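Long-range contact in adhesion and penetration protein autotransporter (Haemophilus influenzae, PDB 3SYJ), which promotes adherence to and invasion of host cells and bacterial aggregation as the passenger domain of an autotransporter, and is a probable serine protease: residues V279-G284 against S349-S354. Residues are numbered along the deposited sequence; the frame is centred on the assembly and turned at random.
Sequences VYTISG and SLIFAS
Tyr280, Ile282, Leu350 and Phe352 form the buried face of a parallel strand pair between 279-284 and 349-352. Four backbone bonds join the two segments, the last to Ala353, just past the strand end. Tyr280 N donates to Ser349 O, and Tyr280 O accepts from Ile351 N at 2.7 Å. Ile282 repeats the pattern: its N donates to Ile351 O at 2.8 Å in a nearly straight bond (N-H...O 171°), and its O takes Ala353 N.

The tight part centres on Ile282. Its CG1 lies anti to the backbone N (chi1 -172°), which leaves CG2 between the N and the carbonyl carbon. From there CG2 sits over the centre of the Phe352 ring, 3.9 Å from the centroid, a CH-pi contact. The same methyl touches Leu350 CD1, which also meets Tyr280 CB at 4.0 Å. The edge of the Tyr280 ring faces Ser349 O, with CD2 3.2 Å from it, and Tyr280 OH is hydrogen-bonded to Thr273 OG1.

The other face, with Val279, Thr281, Ser349 and Ile351, is the partly exposed solvent side, though its contacts are similarly close. Val279 CG1 meets Ile351 CD1 at 3.8 Å, while the CG2 methyls of Thr281 and Ile351 are 4.1 Å apart. After Phe352 the 349-354 segment leaves the strand. Ser354 OG then accepts Gly284 N at 3.0 Å, so a side chain takes over from the backbone ladder.

Such stacking of parallel strands is the pattern of the passenger domain's beta helix, and this pair lies near its N-terminal end. Strand 289-294 pairs antiparallel with 279-285 on one side, and strand 369-373 continues the parallel stack beyond 348-352. Inside, Leu340 and Phe342 of strand 340-343 pack against Ile282 and Leu350, respectively.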
loop_
_atom_site.group_PDB
_atom_site.type_symbol
_atom_site.label_atom_id
_atom_site.label_comp_id
_atom_site.label_asym_id
_atom_site.label_seq_id
_atom_site.Cartn_x
_atom_site.Cartn_y
_atom_site.Cartn_z
ATOM N N VAL A 279 -22.108 -32.584 59.935
ATOM C CA VAL A 279 -21.524 -33.869 59.576
ATOM C C VAL A 279 -22.576 -34.962 59.727
ATOM O O VAL A 279 -23.047 -35.244 60.831
ATOM C CB VAL A 279 -20.271 -34.196 60.428
ATOM C CG1 VAL A 279 -19.742 -35.586 60.093
ATOM C CG2 VAL A 279 -19.183 -33.148 60.212
ATOM N N TYR A 280 -22.951 -35.561 58.600
ATOM C CA TYR A 280 -24.023 -36.545 58.565
ATOM C C TYR A 280 -23.467 -37.890 58.130
ATOM O O TYR A 280 -22.579 -37.952 57.279
ATOM C CB TYR A 280 -25.132 -36.068 57.618
ATOM C CG TYR A 280 -25.560 -34.655 57.923
ATOM C CD1 TYR A 280 -26.557 -34.394 58.856
ATOM C CD2 TYR A 280 -24.940 -33.578 57.313
ATOM C CE1 TYR A 280 -26.931 -33.096 59.159
ATOM C CE2 TYR A 280 -25.308 -32.276 57.616
ATOM C CZ TYR A 280 -26.298 -32.043 58.539
ATOM O OH TYR A 280 -26.654 -30.744 58.826
ATOM N N THR A 281 -23.967 -38.962 58.733
ATOM C CA THR A 281 -23.546 -40.306 58.358
ATOM C C THR A 281 -24.774 -41.128 57.990
ATOM O O THR A 281 -25.746 -41.185 58.746
ATOM C CB THR A 281 -22.769 -41.015 59.487
ATOM O OG1 THR A 281 -21.755 -40.142 60.000
ATOM C CG2 THR A 281 -22.117 -42.285 58.965
ATOM N N ILE A 282 -24.726 -41.759 56.823
ATOM C CA ILE A 282 -25.888 -42.451 56.287
ATOM C C ILE A 282 -25.617 -43.933 56.107
ATOM O O ILE A 282 -24.532 -44.338 55.687
ATOM C CB ILE A 282 -26.339 -41.836 54.932
ATOM C CG1 ILE A 282 -27.669 -42.438 54.468
ATOM C CG2 ILE A 282 -25.273 -42.025 53.864
ATOM C CD1 ILE A 282 -28.328 -41.664 53.334
ATOM N N SER A 283 -26.612 -44.745 56.437
ATOM C CA SER A 283 -26.533 -46.173 56.187
ATOM C C SER A 283 -27.937 -46.708 55.954
ATOM O O SER A 283 -28.923 -46.055 56.297
ATOM C CB SER A 283 -25.888 -46.880 57.376
ATOM O OG SER A 283 -26.597 -46.596 58.568
ATOM N N GLY A 284 -28.035 -47.896 55.370
ATOM C CA GLY A 284 -29.331 -48.526 55.214
ATOM C C GLY A 284 -29.221 -50.002 54.915
ATOM O O GLY A 284 -28.123 -50.550 54.858
ATOM N N SER A 349 -20.757 -32.209 55.410
ATOM C CA SER A 349 -20.184 -33.522 55.140
ATOM C C SER A 349 -21.276 -34.588 55.149
ATOM O O SER A 349 -22.209 -34.539 55.956
ATOM C CB SER A 349 -19.112 -33.871 56.182
ATOM O OG SER A 349 -17.922 -33.123 55.973
ATOM N N LEU A 350 -21.163 -35.548 54.240
ATOM C CA LEU A 350 -22.076 -36.672 54.224
ATOM C C LEU A 350 -21.246 -37.925 54.039
ATOM O O LEU A 350 -20.537 -38.064 53.046
ATOM C CB LEU A 350 -23.101 -36.524 53.095
ATOM C CG LEU A 350 -24.008 -37.739 52.912
ATOM C CD1 LEU A 350 -24.842 -38.012 54.189
ATOM C CD2 LEU A 350 -24.888 -37.600 51.667
ATOM N N ILE A 351 -21.317 -38.829 55.006
ATOM C CA ILE A 351 -20.461 -40.006 54.982
ATOM C C ILE A 351 -21.301 -41.226 54.714
ATOM O O ILE A 351 -22.290 -41.465 55.403
ATOM C CB ILE A 351 -19.687 -40.212 56.316
ATOM C CG1 ILE A 351 -18.620 -39.139 56.505
ATOM C CG2 ILE A 351 -19.034 -41.584 56.357
ATOM C CD1 ILE A 351 -19.138 -37.880 57.154
ATOM N N PHE A 352 -20.907 -41.992 53.707
ATOM C CA PHE A 352 -21.583 -43.243 53.400
ATOM C C PHE A 352 -20.964 -44.401 54.203
ATOM O O PHE A 352 -19.863 -44.880 53.897
ATOM C CB PHE A 352 -21.545 -43.516 51.889
ATOM C CG PHE A 352 -22.592 -42.759 51.102
ATOM C CD1 PHE A 352 -22.609 -41.372 51.084
ATOM C CD2 PHE A 352 -23.551 -43.442 50.365
ATOM C CE1 PHE A 352 -23.570 -40.683 50.350
ATOM C CE2 PHE A 352 -24.513 -42.756 49.636
ATOM C CZ PHE A 352 -24.525 -41.375 49.630
ATOM N N ALA A 353 -21.677 -44.841 55.236
ATOM C CA ALA A 353 -21.240 -45.974 56.047
ATOM C C ALA A 353 -21.624 -47.306 55.401
ATOM O O ALA A 353 -21.085 -48.358 55.756
ATOM C CB ALA A 353 -21.811 -45.873 57.448
ATOM N N SER A 354 -22.559 -47.262 54.456
ATOM C CA SER A 354 -22.932 -48.456 53.698
ATOM C C SER A 354 -23.385 -48.056 52.308
ATOM O O SER A 354 -23.660 -46.885 52.060
ATOM C CB SER A 354 -24.068 -49.216 54.395
ATOM O OG SER A 354 -25.316 -48.558 54.200
#